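Local coordinates for protein diol-dehydratase (Roseburia inulinivorans, PDB 5I2A) that dehydrates 1,2-propanediol as a B12-independent diol dehydratase of the glycyl radical enzyme class, at residues A24-I29 with A108-I113; E28-R33 with T79-G84; L64-R69 with A225-E230; E101-R106 with N327-A332. All coordinates share one frame; numbering follows the deposited sequence.

Contact 1 of 4, residues A24-I29 with A108-I113; sequences AKMPEI and ADPFYI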
loop_
_atom_site.group_PDB
_atom_site.type_symbol
_atom_site.label_atom_id
_atom_site.label_comp_id
_atom_site.label_asym_id
_atom_site.label_seq_id
_atom_site.Cartn_x
_atom_site.Cartn_y
_atom_site.Cartn_z
ATOM N N ALA A 24 27.409 -34.065 -10.588
ATOM C CA ALA A 24 27.652 -35.372 -9.973
ATOM C C ALA A 24 26.382 -35.946 -9.351
ATOM O O ALA A 24 26.195 -37.159 -9.342
ATOM C CB ALA A 24 28.760 -35.276 -8.932
ATOM N N LYS A 25 25.507 -35.072 -8.854
ATOM C CA LYS A 25 24.226 -35.498 -8.288
ATOM C C LYS A 25 23.051 -34.681 -8.838
ATOM O O LYS A 25 23.251 -33.622 -9.428
ATOM C CB LYS A 25 24.245 -35.380 -6.760
ATOM C CG LYS A 25 25.322 -36.192 -6.062
ATOM C CD LYS A 25 25.356 -35.856 -4.564
ATOM C CE LYS A 25 26.374 -36.702 -3.804
ATOM N NZ LYS A 25 26.450 -36.318 -2.359
ATOM N N MET A 26 21.842 -35.204 -8.648
ATOM C CA MET A 26 20.594 -34.487 -8.910
ATOM C C MET A 26 20.556 -33.117 -8.261
ATOM O O MET A 26 21.052 -32.954 -7.152
ATOM C CB MET A 26 19.394 -35.261 -8.366
ATOM C CG MET A 26 18.802 -36.269 -9.265
ATOM S SD MET A 26 17.140 -36.563 -8.667
ATOM C CE MET A 26 16.324 -35.130 -9.306
ATOM N N PRO A 27 19.940 -32.143 -8.941
ATOM C CA PRO A 27 19.577 -30.908 -8.242
ATOM C C PRO A 27 18.713 -31.210 -7.022
ATOM O O PRO A 27 17.871 -32.112 -7.068
ATOM C CB PRO A 27 18.787 -30.127 -9.297
ATOM C CG PRO A 27 19.318 -30.622 -10.597
ATOM C CD PRO A 27 19.550 -32.102 -10.361
ATOM N N GLU A 28 18.946 -30.486 -5.938
ATOM C CA GLU A 28 18.219 -30.713 -4.695
ATOM C C GLU A 28 17.575 -29.438 -4.156
ATOM O O GLU A 28 18.189 -28.387 -4.161
ATOM C CB GLU A 28 19.153 -31.301 -3.625
ATOM C CG GLU A 28 18.512 -31.408 -2.240
ATOM C CD GLU A 28 19.421 -32.088 -1.207
ATOM O OE1 GLU A 28 20.613 -32.274 -1.504
ATOM O OE2 GLU A 28 18.935 -32.439 -0.108
ATOM N N ILE A 29 16.344 -29.560 -3.673
ATOM C CA ILE A 29 15.642 -28.477 -2.980
ATOM C C ILE A 29 16.090 -28.367 -1.510
ATOM O O ILE A 29 16.095 -29.365 -0.779
ATOM C CB ILE A 29 14.112 -28.700 -3.039
ATOM C CG1 ILE A 29 13.627 -28.650 -4.480
ATOM C CG2 ILE A 29 13.364 -27.690 -2.159
ATOM C CD1 ILE A 29 12.258 -29.279 -4.696
ATOM N N ALA A 108 9.505 -33.248 -16.162
ATOM C CA ALA A 108 10.241 -32.019 -16.488
ATOM C C ALA A 108 10.985 -31.455 -15.285
ATOM O O ALA A 108 10.390 -31.243 -14.234
ATOM C CB ALA A 108 9.299 -30.976 -17.057
ATOM N N ASP A 109 12.285 -31.216 -15.451
ATOM C CA ASP A 109 13.123 -30.609 -14.418
ATOM C C ASP A 109 12.894 -31.218 -13.016
ATOM O O ASP A 109 12.464 -30.519 -12.104
ATOM C CB ASP A 109 12.888 -29.080 -14.358
ATOM C CG ASP A 109 13.455 -28.322 -15.587
ATOM O OD1 ASP A 109 13.692 -28.941 -16.649
ATOM O OD2 ASP A 109 13.643 -27.087 -15.490
ATOM N N PRO A 110 13.193 -32.518 -12.843
ATOM C CA PRO A 110 13.029 -33.121 -11.513
ATOM C C PRO A 110 14.026 -32.566 -10.489
ATOM O O PRO A 110 15.111 -32.120 -10.859
ATOM C CB PRO A 110 13.277 -34.615 -11.767
ATOM C CG PRO A 110 14.219 -34.633 -12.996
ATOM C CD PRO A 110 13.706 -33.482 -13.842
ATOM N N PHE A 111 13.638 -32.582 -9.217
ATOM C CA PHE A 111 14.496 -32.172 -8.105
ATOM C C PHE A 111 14.415 -33.204 -6.978
ATOM O O PHE A 111 13.325 -33.671 -6.653
ATOM C CB PHE A 111 14.078 -30.810 -7.530
ATOM C CG PHE A 111 14.516 -29.619 -8.333
ATOM C CD1 PHE A 111 13.815 -29.226 -9.462
ATOM C CD2 PHE A 111 15.594 -28.858 -7.922
ATOM C CE1 PHE A 111 14.196 -28.101 -10.190
ATOM C CE2 PHE A 111 15.992 -27.740 -8.654
ATOM C CZ PHE A 111 15.284 -27.364 -9.793
ATOM N N TYR A 112 15.546 -33.531 -6.360
ATOM C CA TYR A 112 15.516 -34.362 -5.160
ATOM C C TYR A 112 15.116 -33.523 -3.956
ATOM O O TYR A 112 15.528 -32.382 -3.834
ATOM C CB TYR A 112 16.874 -35.034 -4.906
ATOM C CG TYR A 112 16.984 -35.683 -3.532
ATOM C CD1 TYR A 112 16.258 -36.825 -3.214
ATOM C CD2 TYR A 112 17.816 -35.154 -2.561
ATOM C CE1 TYR A 112 16.362 -37.425 -1.950
ATOM C CE2 TYR A 112 17.923 -35.736 -1.303
ATOM C CZ TYR A 112 17.198 -36.870 -1.006
ATOM O OH TYR A 112 17.320 -37.434 0.238
ATOM N N ILE A 113 14.290 -34.084 -3.081
ATOM C CA ILE A 113 13.993 -33.442 -1.812
ATOM C C ILE A 113 13.929 -34.495 -0.692
ATOM O O ILE A 113 13.230 -35.500 -0.804
ATOM C CB ILE A 113 12.674 -32.615 -1.881
ATOM C CG1 ILE A 113 12.413 -31.898 -0.554
ATOM C CG2 ILE A 113 11.485 -33.484 -2.290
ATOM C CD1 ILE A 113 11.197 -30.935 -0.599
#

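Contact 2 of 4, residues E28-R33 with T79-G84; sequences EIEAAR and TIAPRG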
loop_
_atom_site.group_PDB
_atom_site.type_symbol
_atom_site.label_atom_id
_atom_site.label_comp_id
_atom_site.label_asym_id
_atom_site.label_seq_id
_atom_site.Cartn_x
_atom_site.Cartn_y
_atom_site.Cartn_z
ATOM N N GLU A 28 18.946 -30.486 -5.938
ATOM C CA GLU A 28 18.219 -30.713 -4.695
ATOM C C GLU A 28 17.575 -29.438 -4.156
ATOM O O GLU A 28 18.189 -28.387 -4.161
ATOM C CB GLU A 28 19.153 -31.301 -3.625
ATOM C CG GLU A 28 18.512 -31.408 -2.240
ATOM C CD GLU A 28 19.421 -32.088 -1.207
ATOM O OE1 GLU A 28 20.613 -32.274 -1.504
ATOM O OE2 GLU A 28 18.935 -32.439 -0.108
ATOM N N ILE A 29 16.344 -29.560 -3.673
ATOM C CA ILE A 29 15.642 -28.477 -2.980
ATOM C C ILE A 29 16.090 -28.367 -1.510
ATOM O O ILE A 29 16.095 -29.365 -0.779
ATOM C CB ILE A 29 14.112 -28.700 -3.039
ATOM C CG1 ILE A 29 13.627 -28.650 -4.480
ATOM C CG2 ILE A 29 13.364 -27.690 -2.159
ATOM C CD1 ILE A 29 12.258 -29.279 -4.696
ATOM N N GLU A 30 16.462 -27.162 -1.083
ATOM C CA GLU A 30 16.893 -26.923 0.295
ATOM C C GLU A 30 15.960 -25.952 1.043
ATOM O O GLU A 30 15.345 -25.069 0.443
ATOM C CB GLU A 30 18.338 -26.417 0.311
ATOM C CG GLU A 30 19.282 -27.471 -0.277
ATOM C CD GLU A 30 20.760 -27.115 -0.280
ATOM O OE1 GLU A 30 21.173 -26.028 0.193
ATOM O OE2 GLU A 30 21.522 -27.966 -0.782
ATOM N N ALA A 31 15.874 -26.129 2.358
ATOM C CA ALA A 31 14.860 -25.465 3.173
ATOM C C ALA A 31 15.363 -24.239 3.926
ATOM O O ALA A 31 14.563 -23.516 4.505
ATOM C CB ALA A 31 14.273 -26.459 4.166
ATOM N N ALA A 32 16.674 -24.008 3.927
ATOM C CA ALA A 32 17.240 -22.966 4.776
ATOM C C ALA A 32 16.663 -21.557 4.503
ATOM O O ALA A 32 16.379 -20.830 5.442
ATOM C CB ALA A 32 18.745 -22.939 4.639
ATOM N N ARG A 33 16.512 -21.167 3.240
ATOM C CA ARG A 33 15.990 -19.825 2.944
ATOM C C ARG A 33 14.590 -19.637 3.524
ATOM O O ARG A 33 14.288 -18.604 4.113
ATOM C CB ARG A 33 15.949 -19.541 1.435
ATOM C CG ARG A 33 15.644 -18.067 1.113
ATOM C CD ARG A 33 15.536 -17.782 -0.395
ATOM N NE ARG A 33 15.166 -16.386 -0.630
ATOM C CZ ARG A 33 13.934 -15.903 -0.474
ATOM N NH1 ARG A 33 12.942 -16.705 -0.115
ATOM N NH2 ARG A 33 13.687 -14.617 -0.711
ATOM N N THR A 79 23.072 -22.826 -2.639
ATOM C CA THR A 79 22.729 -24.084 -1.987
ATOM C C THR A 79 23.976 -24.939 -1.720
ATOM O O THR A 79 24.988 -24.803 -2.389
ATOM C CB THR A 79 21.757 -24.912 -2.828
ATOM O OG1 THR A 79 22.289 -25.040 -4.145
ATOM C CG2 THR A 79 20.386 -24.232 -2.904
ATOM N N ILE A 80 23.893 -25.833 -0.747
ATOM C CA ILE A 80 24.996 -26.743 -0.506
ATOM C C ILE A 80 25.101 -27.700 -1.693
ATOM O O ILE A 80 26.178 -27.883 -2.246
ATOM C CB ILE A 80 24.825 -27.499 0.798
ATOM C CG1 ILE A 80 24.819 -26.503 1.960
ATOM C CG2 ILE A 80 25.956 -28.534 0.980
ATOM C CD1 ILE A 80 26.037 -25.555 1.941
ATOM N N ALA A 81 23.976 -28.267 -2.114
ATOM C CA ALA A 81 23.966 -29.122 -3.299
ATOM C C ALA A 81 24.159 -28.295 -4.564
ATOM O O ALA A 81 23.422 -27.353 -4.795
ATOM C CB ALA A 81 22.680 -29.905 -3.382
ATOM N N PRO A 82 25.155 -28.651 -5.392
ATOM C CA PRO A 82 25.330 -27.957 -6.672
ATOM C C PRO A 82 24.075 -28.051 -7.542
ATOM O O PRO A 82 23.411 -29.082 -7.538
ATOM C CB PRO A 82 26.507 -28.691 -7.317
ATOM C CG PRO A 82 27.253 -29.335 -6.135
ATOM C CD PRO A 82 26.148 -29.723 -5.191
ATOM N N ARG A 83 23.757 -26.964 -8.244
ATOM C CA ARG A 83 22.561 -26.887 -9.095
ATOM C C ARG A 83 21.267 -27.086 -8.310
ATOM O O ARG A 83 20.232 -27.405 -8.882
ATOM C CB ARG A 83 22.638 -27.896 -10.242
ATOM C CG ARG A 83 23.814 -27.624 -11.188
ATOM C CD ARG A 83 23.869 -28.607 -12.338
ATOM N NE ARG A 83 22.773 -28.437 -13.280
ATOM C CZ ARG A 83 21.867 -29.371 -13.556
ATOM N NH1 ARG A 83 21.923 -30.562 -12.960
ATOM N NH2 ARG A 83 20.911 -29.113 -14.450
ATOM N N GLY A 84 21.336 -26.890 -6.999
ATOM C CA GLY A 84 20.174 -27.011 -6.152
ATOM C C GLY A 84 19.395 -25.706 -6.151
ATOM O O GLY A 84 19.756 -24.762 -6.858
#

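Contact 3 of 4, residues L64-R69 with A225-E230; sequences LPIIIR and AKMAEE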
loop_
_atom_site.group_PDB
_atom_site.type_symbol
_atom_site.label_atom_id
_atom_site.label_comp_id
_atom_site.label_asym_id
_atom_site.label_seq_id
_atom_site.Cartn_x
_atom_site.Cartn_y
_atom_site.Cartn_z
ATOM N N LEU A 64 22.478 -18.012 5.910
ATOM C CA LEU A 64 22.378 -19.051 4.899
ATOM C C LEU A 64 23.699 -19.836 4.830
ATOM O O LEU A 64 24.761 -19.241 4.796
ATOM C CB LEU A 64 22.042 -18.435 3.548
ATOM C CG LEU A 64 21.419 -19.314 2.476
ATOM C CD1 LEU A 64 20.067 -19.882 2.935
ATOM C CD2 LEU A 64 21.280 -18.511 1.168
ATOM N N PRO A 65 23.629 -21.174 4.857
ATOM C CA PRO A 65 24.870 -21.950 4.752
ATOM C C PRO A 65 25.629 -21.576 3.483
ATOM O O PRO A 65 25.022 -21.395 2.421
ATOM C CB PRO A 65 24.383 -23.396 4.708
ATOM C CG PRO A 65 23.069 -23.356 5.485
ATOM C CD PRO A 65 22.450 -22.036 5.048
ATOM N N ILE A 66 26.937 -21.400 3.622
ATOM C CA ILE A 66 27.782 -21.105 2.485
ATOM C C ILE A 66 28.781 -22.241 2.314
ATOM O O ILE A 66 29.010 -23.028 3.239
ATOM C CB ILE A 66 28.529 -19.771 2.645
ATOM C CG1 ILE A 66 29.502 -19.845 3.826
ATOM C CG2 ILE A 66 27.537 -18.603 2.785
ATOM C CD1 ILE A 66 30.475 -18.698 3.857
ATOM N N ILE A 67 29.362 -22.320 1.126
ATOM C CA ILE A 67 30.315 -23.369 0.810
ATOM C C ILE A 67 31.235 -22.869 -0.294
ATOM O O ILE A 67 30.825 -22.085 -1.136
ATOM C CB ILE A 67 29.595 -24.682 0.392
ATOM C CG1 ILE A 67 30.591 -25.822 0.185
ATOM C CG2 ILE A 67 28.754 -24.478 -0.876
ATOM C CD1 ILE A 67 29.924 -27.188 0.041
ATOM N N ILE A 68 32.494 -23.285 -0.252
ATOM C CA ILE A 68 33.415 -23.061 -1.356
ATOM C C ILE A 68 33.670 -24.411 -1.989
ATOM O O ILE A 68 34.159 -25.321 -1.323
ATOM C CB ILE A 68 34.728 -22.409 -0.885
ATOM C CG1 ILE A 68 34.434 -21.007 -0.358
ATOM C CG2 ILE A 68 35.778 -22.384 -2.016
ATOM C CD1 ILE A 68 35.677 -20.195 0.014
ATOM N N ARG A 69 33.297 -24.558 -3.256
ATOM C CA ARG A 69 33.356 -25.858 -3.905
ATOM C C ARG A 69 34.804 -26.140 -4.327
ATOM O O ARG A 69 35.591 -25.206 -4.472
ATOM C CB ARG A 69 32.392 -25.914 -5.104
ATOM C CG ARG A 69 30.966 -25.401 -4.811
ATOM C CD ARG A 69 29.979 -25.980 -5.818
ATOM N NE ARG A 69 28.623 -25.444 -5.692
ATOM C CZ ARG A 69 27.766 -25.786 -4.734
ATOM N NH1 ARG A 69 28.118 -26.652 -3.780
ATOM N NH2 ARG A 69 26.558 -25.249 -4.716
ATOM N N ALA A 225 35.185 -14.668 2.817
ATOM C CA ALA A 225 36.567 -14.365 3.157
ATOM C C ALA A 225 36.991 -15.162 4.391
ATOM O O ALA A 225 38.074 -15.753 4.419
ATOM C CB ALA A 225 36.744 -12.885 3.385
ATOM N N LYS A 226 36.114 -15.206 5.386
ATOM C CA LYS A 226 36.384 -15.943 6.606
ATOM C C LYS A 226 36.484 -17.425 6.320
ATOM O O LYS A 226 37.394 -18.089 6.810
ATOM C CB LYS A 226 35.305 -15.681 7.657
ATOM C CG LYS A 226 35.508 -16.439 8.957
ATOM C CD LYS A 226 34.402 -16.118 9.946
ATOM C CE LYS A 226 34.249 -17.199 11.008
ATOM N NZ LYS A 226 33.012 -16.992 11.819
ATOM N N MET A 227 35.555 -17.951 5.530
ATOM C CA MET A 227 35.590 -19.363 5.197
ATOM C C MET A 227 36.860 -19.702 4.407
ATOM O O MET A 227 37.489 -20.723 4.652
ATOM C CB MET A 227 34.349 -19.785 4.413
ATOM C CG MET A 227 34.416 -21.233 3.939
ATOM S SD MET A 227 32.833 -21.946 3.464
ATOM C CE MET A 227 32.067 -22.160 5.067
ATOM N N ALA A 228 37.242 -18.836 3.480
ATOM C CA ALA A 228 38.422 -19.091 2.677
ATOM C C ALA A 228 39.680 -19.143 3.551
ATOM O O ALA A 228 40.547 -19.986 3.339
ATOM C CB ALA A 228 38.576 -18.045 1.608
ATOM N N GLU A 229 39.766 -18.239 4.524
ATOM C CA GLU A 229 40.896 -18.194 5.448
ATOM C C GLU A 229 40.998 -19.449 6.297
ATOM O O GLU A 229 42.083 -19.989 6.491
ATOM C CB GLU A 229 40.793 -16.983 6.365
ATOM C CG GLU A 229 41.262 -15.707 5.747
ATOM C CD GLU A 229 41.022 -14.535 6.658
ATOM O OE1 GLU A 229 40.409 -14.739 7.723
ATOM O OE2 GLU A 229 41.443 -13.416 6.314
ATOM N N GLU A 230 39.864 -19.908 6.803
ATOM C CA GLU A 230 39.831 -21.133 7.583
ATOM C C GLU A 230 40.200 -22.348 6.726
ATOM O O GLU A 230 40.871 -23.271 7.200
ATOM C CB GLU A 230 38.456 -21.321 8.221
ATOM C CG GLU A 230 38.084 -20.183 9.174
ATOM C CD GLU A 230 36.670 -20.285 9.722
ATOM O OE1 GLU A 230 35.889 -21.134 9.247
ATOM O OE2 GLU A 230 36.339 -19.514 10.643
#

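Contact 4 of 4, residues E101-R106 with N327-A332; sequences ETVETR and NKCRDA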
loop_
_atom_site.group_PDB
_atom_site.type_symbol
_atom_site.label_atom_id
_atom_site.label_comp_id
_atom_site.label_asym_id
_atom_site.label_seq_id
_atom_site.Cartn_x
_atom_site.Cartn_y
_atom_site.Cartn_z
ATOM N N GLU A 101 6.057 -35.771 -3.099
ATOM C CA GLU A 101 6.281 -37.187 -3.371
ATOM C C GLU A 101 6.620 -37.468 -4.835
ATOM O O GLU A 101 7.057 -38.573 -5.170
ATOM C CB GLU A 101 5.048 -38.006 -2.955
ATOM C CG GLU A 101 4.661 -37.806 -1.495
ATOM C CD GLU A 101 5.859 -37.955 -0.574
ATOM O OE1 GLU A 101 6.470 -39.040 -0.582
ATOM O OE2 GLU A 101 6.209 -36.989 0.136
ATOM N N THR A 102 6.435 -36.472 -5.700
ATOM C CA THR A 102 6.561 -36.685 -7.148
ATOM C C THR A 102 7.669 -35.878 -7.837
ATOM O O THR A 102 8.036 -36.176 -8.972
ATOM C CB THR A 102 5.244 -36.345 -7.870
ATOM O OG1 THR A 102 4.857 -35.004 -7.553
ATOM C CG2 THR A 102 4.125 -37.305 -7.446
ATOM N N VAL A 103 8.179 -34.846 -7.173
ATOM C CA VAL A 103 9.083 -33.929 -7.841
ATOM C C VAL A 103 10.411 -34.609 -8.192
ATOM O O VAL A 103 11.051 -34.242 -9.172
ATOM C CB VAL A 103 9.325 -32.653 -7.002
ATOM C CG1 VAL A 103 10.018 -32.962 -5.677
ATOM C CG2 VAL A 103 10.102 -31.609 -7.815
ATOM N N GLU A 104 10.801 -35.633 -7.437
ATOM C CA GLU A 104 12.073 -36.312 -7.704
ATOM C C GLU A 104 12.056 -37.067 -9.031
ATOM O O GLU A 104 13.087 -37.241 -9.658
ATOM C CB GLU A 104 12.444 -37.280 -6.566
ATOM C CG GLU A 104 13.807 -37.961 -6.772
ATOM C CD GLU A 104 14.248 -38.832 -5.603
ATOM O OE1 GLU A 104 13.646 -38.753 -4.518
ATOM O OE2 GLU A 104 15.219 -39.589 -5.773
ATOM N N THR A 105 10.883 -37.502 -9.466
ATOM C CA THR A 105 10.799 -38.332 -10.657
ATOM C C THR A 105 9.880 -37.749 -11.713
ATOM O O THR A 105 9.509 -38.443 -12.641
ATOM C CB THR A 105 10.291 -39.736 -10.303
ATOM O OG1 THR A 105 9.040 -39.613 -9.620
ATOM C CG2 THR A 105 11.292 -40.464 -9.391
ATOM N N ARG A 106 9.488 -36.485 -11.569
ATOM C CA ARG A 106 8.604 -35.881 -12.556
ATOM C C ARG A 106 9.326 -35.743 -13.895
ATOM O O ARG A 106 10.550 -35.738 -13.954
ATOM C CB ARG A 106 8.083 -34.515 -12.078
ATOM C CG ARG A 106 9.148 -33.427 -11.972
ATOM C CD ARG A 106 8.582 -32.130 -11.376
ATOM N NE ARG A 106 9.496 -31.011 -11.568
ATOM C CZ ARG A 106 9.234 -29.761 -11.210
ATOM N NH1 ARG A 106 8.076 -29.469 -10.618
ATOM N NH2 ARG A 106 10.126 -28.805 -11.450
ATOM N N ASN A 327 19.934 -22.432 -9.687
ATOM C CA ASN A 327 18.793 -23.163 -10.235
ATOM C C ASN A 327 17.495 -22.677 -9.575
ATOM O O ASN A 327 17.520 -21.846 -8.667
ATOM C CB ASN A 327 18.986 -24.686 -10.038
ATOM C CG ASN A 327 18.212 -25.548 -11.061
ATOM O OD1 ASN A 327 17.306 -25.084 -11.757
ATOM N ND2 ASN A 327 18.577 -26.830 -11.129
ATOM N N LYS A 328 16.369 -23.208 -10.031
ATOM C CA LYS A 328 15.063 -22.777 -9.577
ATOM C C LYS A 328 14.042 -23.879 -9.815
ATOM O O LYS A 328 13.927 -24.387 -10.923
ATOM C CB LYS A 328 14.643 -21.494 -10.316
ATOM C CG LYS A 328 13.230 -20.977 -10.035
ATOM C CD LYS A 328 13.003 -19.676 -10.865
ATOM C CE LYS A 328 11.577 -19.092 -10.764
ATOM N NZ LYS A 328 11.496 -17.781 -11.542
ATOM N N CYS A 329 13.276 -24.235 -8.793
ATOM C CA CYS A 329 12.256 -25.259 -9.000
ATOM C C CYS A 329 10.899 -24.615 -9.236
ATOM O O CYS A 329 10.444 -23.813 -8.435
ATOM C CB CYS A 329 12.187 -26.227 -7.805
ATOM S SG CYS A 329 10.903 -27.496 -7.997
ATOM N N ARG A 330 10.271 -24.965 -10.351
ATOM C CA ARG A 330 8.946 -24.464 -10.703
ATOM C C ARG A 330 7.955 -25.614 -10.615
ATOM O O ARG A 330 8.349 -26.758 -10.785
ATOM C CB ARG A 330 8.936 -23.863 -12.120
ATOM C CG ARG A 330 10.020 -22.809 -12.370
ATOM C CD ARG A 330 10.054 -22.325 -13.829
ATOM N NE ARG A 330 11.118 -21.340 -14.021
ATOM C CZ ARG A 330 12.396 -21.651 -14.236
ATOM N NH1 ARG A 330 12.777 -22.931 -14.292
ATOM N NH2 ARG A 330 13.299 -20.689 -14.376
ATOM N N ASP A 331 6.676 -25.312 -10.387
ATOM C CA ASP A 331 5.640 -26.357 -10.357
ATOM C C ASP A 331 5.618 -27.079 -11.695
ATOM O O ASP A 331 5.963 -26.494 -12.713
ATOM C CB ASP A 331 4.253 -25.782 -10.048
ATOM C CG ASP A 331 3.709 -24.921 -11.182
ATOM O OD1 ASP A 331 3.027 -25.461 -12.069
ATOM O OD2 ASP A 331 3.973 -23.707 -11.189
ATOM N N ALA A 332 5.189 -28.335 -11.680
ATOM C CA ALA A 332 5.342 -29.222 -12.836
ATOM C C ALA A 332 4.754 -28.645 -14.119
ATOM O O ALA A 332 5.392 -28.699 -15.168
ATOM C CB ALA A 332 4.719 -30.585 -12.540
#

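Contact 1 of 4, residues A24-I29 with A108-I113
Pro27, Glu28 and Ile29 pair in order with Phe111, Tyr112 and Ile113, the two loops running in roughly the same direction, 58° apart. They form a single parallel beta bridge, between Glu28 and Tyr112, which ties the loop between helices 14-22 and 32-43 to the loop before helix 115-125 in this pyruvate formate lyase-like protein. Tyr112 N gives a hydrogen bond of 2.8 Å to Pro27 O, lying in the plane of that carbonyl. The second hydrogen bond, 2.9 Å from Ile29 N to Tyr112 O, arrives nearly head-on (C=O...N 175°). Each acceptor also receives a CA-H, Pro27 O from Phe111 and Tyr112 O from Glu28.

On one flank, Met26 runs roughly perpendicular to the Tyr112 side chain. The bend at its last torsion (chi3 78°) sets CE on the backbone, 3.4 Å from Tyr112 N and also against Pro110 O. Glu28 and Tyr112 both have CG anti to the backbone N, and their side chains run alongside each other in the same sense. Glu28 OE2 comes to 3.6 Å from Tyr112 CE2, with the carboxylate inclined to the ring.

Phe111 belongs to the buried flank. Pro27 CB touches its CD2 and CE2 atoms, while Ile29 crosses the phenyl side chain, CD1 being 3.7 Å from Phe111 CB. Leu121 of helix 115-125 touches both Ile29 and Ile113, and Tyr341 OH hydrogen-bonds Pro110 O. Beyond the bridge, the apolar packing finishes with Ile29 CG2 at 4.2 Å from Ile113 CD1.

Contact 2 of 4, residues E28-R33 with T79-G84
Glu30 takes two successive backbone N-H groups of the 79-84 loop, one on each carboxylate oxygen. OE1 receives Ile80 N at 2.9 Å through its syn lone pair. OE2 receives Ala81 N at 2.8 Å, also on the syn side and almost straight (174° at the hydrogen). An extended chain beyond CG carries the carboxylate to the loop, where the two hydrogen bonds hold its rotation; they would be expected to favour the charged form. Thr79 CB closes in to 3.3 Å from Glu30 OE1, and the methyl of Ala81 rests against Glu30 OE2 and, at 3.7 Å, Glu28 OE1.

Ala81 opens a type II beta turn that ends at Gly84, with Pro82 and Arg83 at its corners. Ala81 O has two donors from opposite faces of its plane: Gly84 N, which closes the turn, and Thr79 OG1 at 2.7 Å. At the far end of the turn Glu28 O lies only 3.1 Å from Gly84 CA, a tight backbone approach.

Further out, Arg69 hydrogen-bonds both Thr79 O and Ile80 O. The backbones of Glu28 and Glu30 are each hydrogen-bonded to Cys85, and Gln86 OE1 takes the N-H of Arg33 in helix 32-43.

Contact 3 of 4, residues L64-R69 with A225-E230
Met227 reaches Ile66, Ile67 and Ile68 from a regular helical turn, in which Glu229 N hydrogen-bonds Ala225 O at 3.0 Å; across the contact itself the interactions are apolar. The 64-69 segment is extended here, and its CB atoms alternate: those of Ile66 and Ile68 face the helix, that of Ile67 is turned from it. Met227 enters between the two facing isoleucines. With CG anti to the backbone N (chi1 175°) its chain stretches out from the helix, then bends at its last torsion (chi3 -73°). CE thereby comes to rest 3.7 Å from Ile66 CG1 and lies beside Ile66 O as well. The sulfur SD meets the backbone, 3.9 Å from Ile67 CA. The side chains of Ile66 and Met227 run antiparallel alongside one another, while the tip of Ile68 lands one residue further on, CD1 at 3.9 Å from Ala228 CB.

This is plain strand-like loop against helix packing, the centre of the contact being about 31 Å from that of the chain. Along helix 200-233 Ile66 also touches Tyr220 and Tyr224, and Leu64 O accepts a hydrogen bond from Arg223. Ile68 extends to Arg240 of helix 238-253, whereas Leu64 and Pro65 pack on Ala32 of helix 32-43, so the segment lies among three helices.

Contact 4 of 4, residues E101-R106 with N327-A332
Arg106 carries CG between its own backbone N and carbonyl carbon (chi1 67°), and its chain then runs extended to NE; beyond it, the guanidinium meets Arg330 O. The grip is end-on: NH1 at 2.7 Å and NH2 at 2.8 Å both donate to that one oxygen, which lies close to the guanidinium plane. Sharing a single acceptor bends both hydrogen bonds, to 140° and 137° at the hydrogens, yet both donors stay in the carbonyl plane.

Val103 CG2 lies 3.7 Å above one face of the guanidinium, offset toward its rim. The same methyl is 4.2 Å from Cys329 SG, and Arg106 NH2 approaches that sulfur to 3.8 Å. Arg106 NH1 and Ala332 N are close at 3.3 Å, but both are donors; each is taken by a different oxygen of Glu99, NH1 in a salt bridge with OE1 and Ala332 N by OE2. Asp109 O is a further acceptor for NH2, so the guanidinium is met by the Glu99 carboxylate and the carbonyls of Arg330 and Asp109, with a weak hydrogen bond from NE to Ala108 O. CB of Arg330 points away from the 101-106 segment, and its NH2 hydrogen-bonds Ser342 O.

Just beyond the gripped carbonyl, Asp331 occupies the N-cap of helix 332-335, its carboxylate also hydrogen-bonding Ser334 OG. An end-on, two-nitrogen arginine hydrogen bond to a single backbone carbonyl, within a largely buried loop-loop contact, thus joins the loop before helix 115-125 to an Asp-capped helix start.

Contacts 1, 2 and 4 form one cluster, their centres 8 to 13 Å apart. Contact 4 is the most buried; contacts 1 and 2 are partly buried. Contact 3 lies furthest out, its nearest atoms about 9 Å from contacts 1 and 4, though Arg69 ties it to the loop of contact 2. Contacts 1 and 2 share Glu28 and Ile29, so the 24-33 region is held by two different loops. Phe111 N probably hydrogen-bonds Val103 O between contacts 1 and 4, and Asn327 ND2 hydrogen-bonds Arg83 O between contacts 2 and 4. The chemistry shifts accordingly: backbone pairing in contact 1, carboxylate to amides in contact 2, guanidinium to carbonyl in contact 4, apolar packing in contact 3.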